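Local coordinates for protein Tube (Drosophila melanogaster, PDB 1D2Z), which recruits the kinase Pelle to the plasma membrane through its death domain and activates it in the Toll signalling pathway that sets embryonic dorsoventral polarity, at residues 34-39 / 69-74; 38-43 / 58-63; 64-69 / 93-98. All coordinates share one frame; numbering follows the deposited sequence.

Interaction 1: 34-39 / 69-74; sequences KLMSII and QDVFQI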
# COMPACT_ATOMS: atom_id res chain seq x y z
N LYS B 34 -8.57 1.81 -5.42
CA LYS B 34 -7.96 3.13 -5.35
C LYS B 34 -7.14 3.43 -6.60
O LYS B 34 -7.19 4.54 -7.13
CB LYS B 34 -7.09 3.25 -4.10
CG LYS B 34 -7.84 2.98 -2.80
CD LYS B 34 -6.91 3.12 -1.61
CE LYS B 34 -7.62 2.74 -0.33
NZ LYS B 34 -6.79 3.04 0.87
N LEU B 35 -6.37 2.45 -7.06
CA LEU B 35 -5.56 2.62 -8.26
C LEU B 35 -6.46 2.78 -9.49
O LEU B 35 -6.30 3.73 -10.26
CB LEU B 35 -4.63 1.42 -8.46
CG LEU B 35 -3.90 1.28 -9.81
CD1 LEU B 35 -2.97 2.46 -10.06
CD2 LEU B 35 -3.12 -0.02 -9.84
N MET B 36 -7.42 1.87 -9.64
CA MET B 36 -8.32 1.89 -10.79
C MET B 36 -9.08 3.19 -10.94
O MET B 36 -9.25 3.69 -12.06
CB MET B 36 -9.30 0.72 -10.72
CG MET B 36 -10.16 0.54 -11.97
SD MET B 36 -11.07 -1.00 -11.96
CE MET B 36 -11.93 -0.89 -13.55
N SER B 37 -9.48 3.76 -9.81
CA SER B 37 -10.24 5.00 -9.78
C SER B 37 -9.49 6.24 -10.22
O SER B 37 -10.10 7.21 -10.67
CB SER B 37 -10.81 5.23 -8.38
OG SER B 37 -11.78 4.24 -8.06
N ILE B 38 -8.16 6.24 -10.08
CA ILE B 38 -7.38 7.40 -10.46
C ILE B 38 -6.63 7.33 -11.79
O ILE B 38 -5.92 8.26 -12.15
CB ILE B 38 -6.39 7.82 -9.34
CG1 ILE B 38 -5.28 6.78 -9.19
CG2 ILE B 38 -7.15 8.01 -8.03
CD1 ILE B 38 -4.03 7.33 -8.51
N ILE B 39 -6.81 6.23 -12.53
CA ILE B 39 -6.14 6.08 -13.83
C ILE B 39 -6.67 7.16 -14.76
O ILE B 39 -7.84 7.16 -15.12
CB ILE B 39 -6.42 4.69 -14.43
CG1 ILE B 39 -5.70 3.61 -13.61
CG2 ILE B 39 -5.97 4.64 -15.89
CD1 ILE B 39 -6.16 2.20 -13.92
N GLN B 69 -18.52 2.51 -11.71
CA GLN B 69 -19.29 1.44 -12.33
C GLN B 69 -18.39 0.37 -12.94
O GLN B 69 -18.71 -0.82 -12.89
CB GLN B 69 -20.23 2.02 -13.40
CG GLN B 69 -21.13 3.14 -12.88
CD GLN B 69 -22.26 3.48 -13.84
OE1 GLN B 69 -22.09 3.45 -15.06
NE2 GLN B 69 -23.43 3.79 -13.28
N ASP B 70 -17.28 0.80 -13.54
CA ASP B 70 -16.34 -0.14 -14.15
C ASP B 70 -15.68 -0.96 -13.05
O ASP B 70 -15.32 -2.12 -13.25
CB ASP B 70 -15.28 0.61 -14.96
CG ASP B 70 -15.87 1.35 -16.15
OD1 ASP B 70 -16.26 0.68 -17.13
OD2 ASP B 70 -15.93 2.60 -16.09
N VAL B 71 -15.54 -0.34 -11.88
CA VAL B 71 -14.95 -0.99 -10.71
C VAL B 71 -15.87 -2.12 -10.22
O VAL B 71 -15.39 -3.18 -9.81
CB VAL B 71 -14.71 0.03 -9.58
CG1 VAL B 71 -14.12 -0.66 -8.36
CG2 VAL B 71 -13.76 1.13 -10.06
N PHE B 72 -17.18 -1.90 -10.30
CA PHE B 72 -18.17 -2.89 -9.87
C PHE B 72 -18.12 -4.19 -10.66
O PHE B 72 -18.25 -5.27 -10.08
CB PHE B 72 -19.58 -2.30 -9.93
CG PHE B 72 -20.68 -3.31 -9.67
CD1 PHE B 72 -21.01 -3.68 -8.37
CD2 PHE B 72 -21.38 -3.89 -10.73
CE1 PHE B 72 -22.02 -4.61 -8.13
CE2 PHE B 72 -22.40 -4.82 -10.50
CZ PHE B 72 -22.72 -5.19 -9.19
N GLN B 73 -17.96 -4.09 -11.98
CA GLN B 73 -17.91 -5.28 -12.83
C GLN B 73 -16.86 -6.26 -12.35
O GLN B 73 -17.04 -7.48 -12.46
CB GLN B 73 -17.64 -4.89 -14.29
CG GLN B 73 -18.71 -4.00 -14.90
CD GLN B 73 -18.49 -3.75 -16.38
OE1 GLN B 73 -19.41 -3.88 -17.18
NE2 GLN B 73 -17.26 -3.40 -16.75
N ILE B 74 -15.76 -5.73 -11.82
CA ILE B 74 -14.68 -6.56 -11.29
C ILE B 74 -15.19 -7.22 -10.01
O ILE B 74 -15.03 -8.43 -9.83
CB ILE B 74 -13.41 -5.71 -10.97
CG1 ILE B 74 -12.90 -5.00 -12.23
CG2 ILE B 74 -12.31 -6.60 -10.40
CD1 ILE B 74 -12.40 -5.94 -13.32

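Interaction 2: 38-43 / 58-63; sequences IIPKGM and AEIKKG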
# COMPACT_ATOMS: atom_id res chain seq x y z
N ILE B 38 -8.16 6.24 -10.08
CA ILE B 38 -7.38 7.40 -10.46
C ILE B 38 -6.63 7.33 -11.79
O ILE B 38 -5.92 8.26 -12.15
CB ILE B 38 -6.39 7.82 -9.34
CG1 ILE B 38 -5.28 6.78 -9.19
CG2 ILE B 38 -7.15 8.01 -8.03
CD1 ILE B 38 -4.03 7.33 -8.51
N ILE B 39 -6.81 6.23 -12.53
CA ILE B 39 -6.14 6.08 -13.83
C ILE B 39 -6.67 7.16 -14.76
O ILE B 39 -7.84 7.16 -15.12
CB ILE B 39 -6.42 4.69 -14.43
CG1 ILE B 39 -5.70 3.61 -13.61
CG2 ILE B 39 -5.97 4.64 -15.89
CD1 ILE B 39 -6.16 2.20 -13.92
N PRO B 40 -5.80 8.12 -15.14
CA PRO B 40 -6.18 9.22 -16.03
C PRO B 40 -6.57 8.71 -17.41
O PRO B 40 -6.06 7.69 -17.89
CB PRO B 40 -4.90 10.06 -16.10
CG PRO B 40 -4.19 9.73 -14.80
CD PRO B 40 -4.39 8.25 -14.73
N LYS B 41 -7.49 9.43 -18.04
CA LYS B 41 -7.97 9.07 -19.36
C LYS B 41 -7.09 9.72 -20.43
O LYS B 41 -6.59 10.83 -20.25
CB LYS B 41 -9.42 9.52 -19.53
CG LYS B 41 -10.03 9.21 -20.88
CD LYS B 41 -11.39 9.89 -21.02
CE LYS B 41 -11.88 9.85 -22.46
NZ LYS B 41 -13.08 10.72 -22.64
N GLY B 42 -6.89 9.00 -21.53
CA GLY B 42 -6.11 9.52 -22.64
C GLY B 42 -4.69 9.97 -22.40
O GLY B 42 -4.28 11.04 -22.87
N MET B 43 -3.92 9.17 -21.67
CA MET B 43 -2.53 9.49 -21.41
C MET B 43 -1.64 9.07 -22.57
O MET B 43 -1.92 8.08 -23.25
CB MET B 43 -2.01 8.75 -20.17
CG MET B 43 -2.49 9.24 -18.83
SD MET B 43 -1.65 8.31 -17.54
CE MET B 43 -2.62 6.79 -17.52
N ALA B 58 -2.16 17.53 -14.37
CA ALA B 58 -2.31 17.88 -15.78
C ALA B 58 -3.06 16.78 -16.53
O ALA B 58 -3.97 17.06 -17.31
CB ALA B 58 -0.96 18.14 -16.42
N GLU B 59 -2.71 15.52 -16.25
CA GLU B 59 -3.34 14.38 -16.91
C GLU B 59 -4.83 14.18 -16.63
O GLU B 59 -5.57 13.74 -17.51
CB GLU B 59 -2.58 13.08 -16.58
CG GLU B 59 -1.19 12.97 -17.20
CD GLU B 59 -1.19 13.15 -18.71
OE1 GLU B 59 -2.11 12.66 -19.39
OE2 GLU B 59 -0.24 13.78 -19.22
N ILE B 60 -5.27 14.51 -15.42
CA ILE B 60 -6.67 14.33 -15.06
C ILE B 60 -7.67 15.34 -15.63
O ILE B 60 -8.88 15.16 -15.50
CB ILE B 60 -6.86 14.21 -13.53
CG1 ILE B 60 -6.38 15.49 -12.83
CG2 ILE B 60 -6.12 12.98 -13.02
CD1 ILE B 60 -6.48 15.43 -11.32
N LYS B 61 -7.15 16.37 -16.29
CA LYS B 61 -8.01 17.38 -16.91
C LYS B 61 -8.83 16.69 -18.00
O LYS B 61 -9.96 17.10 -18.30
CB LYS B 61 -7.17 18.51 -17.51
CG LYS B 61 -6.33 19.27 -16.49
CD LYS B 61 -5.65 20.47 -17.11
CE LYS B 61 -4.76 21.20 -16.10
NZ LYS B 61 -5.53 21.72 -14.94
N LYS B 62 -8.28 15.61 -18.55
CA LYS B 62 -8.93 14.83 -19.59
C LYS B 62 -9.89 13.80 -18.97
O LYS B 62 -10.48 12.99 -19.68
CB LYS B 62 -7.88 14.14 -20.46
CG LYS B 62 -7.09 15.12 -21.33
CD LYS B 62 -5.92 14.47 -22.03
CE LYS B 62 -4.84 14.06 -21.05
NZ LYS B 62 -3.64 13.51 -21.73
N GLY B 63 -10.04 13.86 -17.65
CA GLY B 63 -10.93 12.94 -16.95
C GLY B 63 -10.29 11.62 -16.59
O GLY B 63 -9.11 11.39 -16.86

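Interaction 3: 64-69 / 93-98; sequences FKYTAQ and DEWKTS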
# COMPACT_ATOMS: atom_id res chain seq x y z
N PHE B 64 -11.07 10.74 -15.97
CA PHE B 64 -10.60 9.42 -15.56
C PHE B 64 -11.07 8.34 -16.52
O PHE B 64 -12.17 8.41 -17.05
CB PHE B 64 -11.06 9.11 -14.14
CG PHE B 64 -10.47 10.03 -13.11
CD1 PHE B 64 -9.17 9.82 -12.64
CD2 PHE B 64 -11.19 11.12 -12.63
CE1 PHE B 64 -8.60 10.70 -11.73
CE2 PHE B 64 -10.62 12.00 -11.71
CZ PHE B 64 -9.33 11.79 -11.26
N LYS B 65 -10.22 7.34 -16.74
CA LYS B 65 -10.54 6.23 -17.64
C LYS B 65 -11.74 5.40 -17.20
O LYS B 65 -12.65 5.15 -17.99
CB LYS B 65 -9.32 5.32 -17.82
CG LYS B 65 -9.61 4.10 -18.67
CD LYS B 65 -8.46 3.77 -19.61
CE LYS B 65 -8.93 2.80 -20.69
NZ LYS B 65 -7.94 2.64 -21.79
N TYR B 66 -11.72 4.99 -15.94
CA TYR B 66 -12.79 4.17 -15.39
C TYR B 66 -13.66 4.94 -14.39
O TYR B 66 -13.24 5.97 -13.85
CB TYR B 66 -12.20 2.94 -14.70
CG TYR B 66 -11.34 2.08 -15.59
CD1 TYR B 66 -11.90 1.29 -16.59
CD2 TYR B 66 -9.95 2.03 -15.40
CE1 TYR B 66 -11.11 0.47 -17.39
CE2 TYR B 66 -9.15 1.21 -16.20
CZ TYR B 66 -9.74 0.44 -17.19
OH TYR B 66 -8.95 -0.38 -17.98
N THR B 67 -14.87 4.45 -14.18
CA THR B 67 -15.80 5.07 -13.23
C THR B 67 -16.07 4.07 -12.11
O THR B 67 -15.60 2.93 -12.16
CB THR B 67 -17.15 5.41 -13.89
OG1 THR B 67 -17.76 4.20 -14.36
CG2 THR B 67 -16.96 6.37 -15.04
N ALA B 68 -16.85 4.49 -11.12
CA ALA B 68 -17.19 3.61 -10.00
C ALA B 68 -17.97 2.39 -10.50
O ALA B 68 -18.03 1.37 -9.82
CB ALA B 68 -18.01 4.38 -8.96
N GLN B 69 -18.52 2.51 -11.71
CA GLN B 69 -19.29 1.44 -12.33
C GLN B 69 -18.39 0.37 -12.94
O GLN B 69 -18.71 -0.82 -12.89
CB GLN B 69 -20.23 2.02 -13.40
CG GLN B 69 -21.13 3.14 -12.88
CD GLN B 69 -22.26 3.48 -13.84
OE1 GLN B 69 -22.09 3.45 -15.06
NE2 GLN B 69 -23.43 3.79 -13.28
N ASP B 93 -5.84 -7.34 -15.76
CA ASP B 93 -6.11 -8.03 -17.03
C ASP B 93 -6.91 -7.12 -17.96
O ASP B 93 -6.68 -7.09 -19.17
CB ASP B 93 -6.90 -9.33 -16.80
CG ASP B 93 -6.06 -10.43 -16.19
OD1 ASP B 93 -4.82 -10.42 -16.33
OD2 ASP B 93 -6.66 -11.33 -15.56
N GLU B 94 -7.86 -6.39 -17.39
CA GLU B 94 -8.69 -5.47 -18.15
C GLU B 94 -7.90 -4.23 -18.57
O GLU B 94 -7.96 -3.81 -19.72
CB GLU B 94 -9.90 -5.05 -17.30
CG GLU B 94 -10.85 -4.06 -17.96
CD GLU B 94 -11.62 -4.65 -19.13
OE1 GLU B 94 -12.09 -5.81 -19.02
OE2 GLU B 94 -11.77 -3.95 -20.15
N TRP B 95 -7.13 -3.68 -17.63
CA TRP B 95 -6.34 -2.48 -17.89
C TRP B 95 -5.18 -2.67 -18.87
O TRP B 95 -5.00 -1.87 -19.78
CB TRP B 95 -5.82 -1.90 -16.57
CG TRP B 95 -5.17 -0.54 -16.68
CD1 TRP B 95 -5.45 0.44 -17.60
CD2 TRP B 95 -4.10 -0.02 -15.87
NE1 TRP B 95 -4.63 1.52 -17.41
CE2 TRP B 95 -3.79 1.27 -16.35
CE3 TRP B 95 -3.38 -0.53 -14.77
CZ2 TRP B 95 -2.78 2.06 -15.79
CZ3 TRP B 95 -2.38 0.26 -14.21
CH2 TRP B 95 -2.09 1.54 -14.72
N LYS B 96 -4.41 -3.74 -18.70
CA LYS B 96 -3.25 -4.04 -19.54
C LYS B 96 -3.52 -4.13 -21.04
O LYS B 96 -2.64 -3.83 -21.85
CB LYS B 96 -2.57 -5.33 -19.07
CG LYS B 96 -3.34 -6.59 -19.43
CD LYS B 96 -2.73 -7.84 -18.84
CE LYS B 96 -3.49 -9.07 -19.32
NZ LYS B 96 -3.04 -10.29 -18.60
N THR B 97 -4.72 -4.55 -21.41
CA THR B 97 -5.10 -4.69 -22.82
C THR B 97 -5.90 -3.50 -23.31
O THR B 97 -6.24 -3.42 -24.49
CB THR B 97 -5.95 -5.96 -23.06
OG1 THR B 97 -7.21 -5.82 -22.39
CG2 THR B 97 -5.25 -7.20 -22.53
N SER B 98 -6.21 -2.57 -22.41
CA SER B 98 -6.99 -1.40 -22.76
C SER B 98 -6.24 -0.40 -23.63
O SER B 98 -5.01 -0.46 -23.75
CB SER B 98 -7.50 -0.70 -21.49
OG SER B 98 -6.45 -0.07 -20.78
O HOH W 1 -5.15 2.15 -21.69
O HOH W 2 -10.33 -1.43 -20.27

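Interaction 1: 34-39 / 69-74
Met-36 and Val-71 carry the contact between two helices of the six-helix bundle that makes up the death domain. Their backbones are closest at this pair, with CA of Met-36 and CA of Val-71 7.2 Å apart. The short helical segments 34-38 and 69-74 run in largely opposite senses, at 144° between their N-to-C directions, and their axes come within 10.2 Å. Met-36 loses the most surface. Its CG is anti to the backbone N (chi1 -172°), and the extended chain beyond CG carries the thioether across to the other helix. There the terminal methyl meets mainly the backbone: CE of Met-36 lies 3.6 Å from the carbonyl O of Asp-70, with CB of Asp-70 also close. The sulphur rests against the valine, with SD of Met-36 3.9 Å from CG2 of Val-71. These two side chains pass alongside each other in opposite directions. One helical turn on, CG1 of Ile-74 comes to 4.4 Å from SD of Met-36, a looser touch. No hydrogen bond joins the two segments, and the contact is largely apolar and buried. Met-91 of helix 87-96 and Tyr-66 also pack on Met-36, while Trp-32 and Arg-33 of helix 31-38 add to the surroundings of Val-71. The polar ends nearby are occupied within their own neighbourhoods: OD2 of Asp-70 bonds to the backbone N of Thr-67 at the start of helix 68-80, and OG of Ser-37 bonds to the carbonyl O of Arg-33 one turn back. That same OG of Ser-37 touches the valine at the margin, 4.2 Å from CG2 of Val-71.

Interaction 2: 38-43 / 58-63
The carboxylate of Glu-59 has Met-43 off one face and Lys-62 on the other side of its plane, 27° out of it. CG of Met-43 approaches OE1 of Glu-59 to 3.5 Å from well out of the plane, whereas the ammonium meets the same oxygen on its syn side, NZ of Lys-62 lying 2.9 Å from OE1 of Glu-59 in a salt bridge. A second flat group, the peptide carbonyl of Gly-42, receives the same ammonium from above its plane, with NZ of Lys-62 2.8 Å from O of Gly-42. The lysine chain bends at chi3 (-69°), which places CE against the same carbonyl oxygen, and the double grip of NZ ties the 38-43 loop to the acid of the short helix 56-59. Beside the glutamate stem, the ring of Pro-40 crosses at about a right angle, CB of Pro-40 being 3.8 Å from CB of Glu-59, and its CG touches CG2 of Ile-60. The backbones are joined directly by N of Lys-41 donating to O of Gly-63 over 2.8 Å, at an N-H...O angle of 160°. Alongside that bond, the aliphatic part of Lys-41 runs past the carbonyl O of Lys-62. Gly-42 and Gly-63 both have positive phi, and a side chain on Gly-63 would press on the carbonyl before it. Leu-113 of helix 107-116 and Phe-56 also pack on Pro-40. Here, in the death domain's helical bundle, the loop after helix 31-38 and the turn that follows helix 56-59 and leads towards helix 68-80 are held together by main-chain and lysine hydrogen bonds.

Interaction 3: 64-69 / 93-98
Tyr-66 and Trp-95 mark the nearest approach of the two backbones, yet their CA atoms are still 9.6 Å apart, so long side chains from the 64-69 segment must bridge to the end of helix 87-96. That segment is irregular, with Lys-65 at helical backbone angles, up to Thr-67, which N-caps helix 68-80 by accepting a bond from N of Gln-69. In the other segment, Ser-98 follows the last turn of its helix, its backbone N bonded to O of Trp-95. The tyrosine turns an edge to the face of the indole in an offset edge-to-face pair, with the rings' planes at 79° and Trp-95 CD1 4.0 Å from CE2 of Tyr-66. The phenol oxygen reaches the helix backbone, OH of Tyr-66 lying 3.4 Å from CA of Trp-95. One face of the phenol ring is covered by its own neighbour, CG of Lys-65 standing over the centre. From there the lysine chain continues to Ser-98, and a water joins them: it accepts from NZ of Lys-65 at 2.8 Å and donates to OG of Ser-98 at 2.7 Å. The serine hydroxyl sits between its backbone N and carbonyl carbon (chi1 70°) and gives its own proton to the carbonyl of Trp-95, the distance from OG of Ser-98 to O of Trp-95 being short at 2.5 Å. An alanine at Ser-98 would probably leave that water without its acceptor and the carbonyl of Trp-95 with the backbone N of the same residue as its remaining donor here. A second water links OH of Tyr-66, 2.9 Å away and in the ring plane, to OE2 of Glu-94. The contact thus sets an aromatic pair beside polar groups linked through water.

All three interactions lie within the death domain and centre on the connections around helices 31-38 and 68-80. Interactions 1 and 3 are neighbours, with centres about 6 Å apart. Both use helix 68-80, and their segments alternate along the chain. The centre of interaction 2 lies about 14 Å from that of interaction 1 and about 12 Å from that of interaction 3; it shares Ile-38 and Ile-39 with the former and closes before the latter opens. A probable hydrogen bond between O of Ile-39 and N of Lys-65, together with packing of Ile-39 on Trp-95, joins the three. The loops after helix 31-38 and before helix 68-80 thus meet beside helix 87-96, with helix 56-59 brought in by interaction 2, and helix 31-38 also meets Pelle through Lys-34.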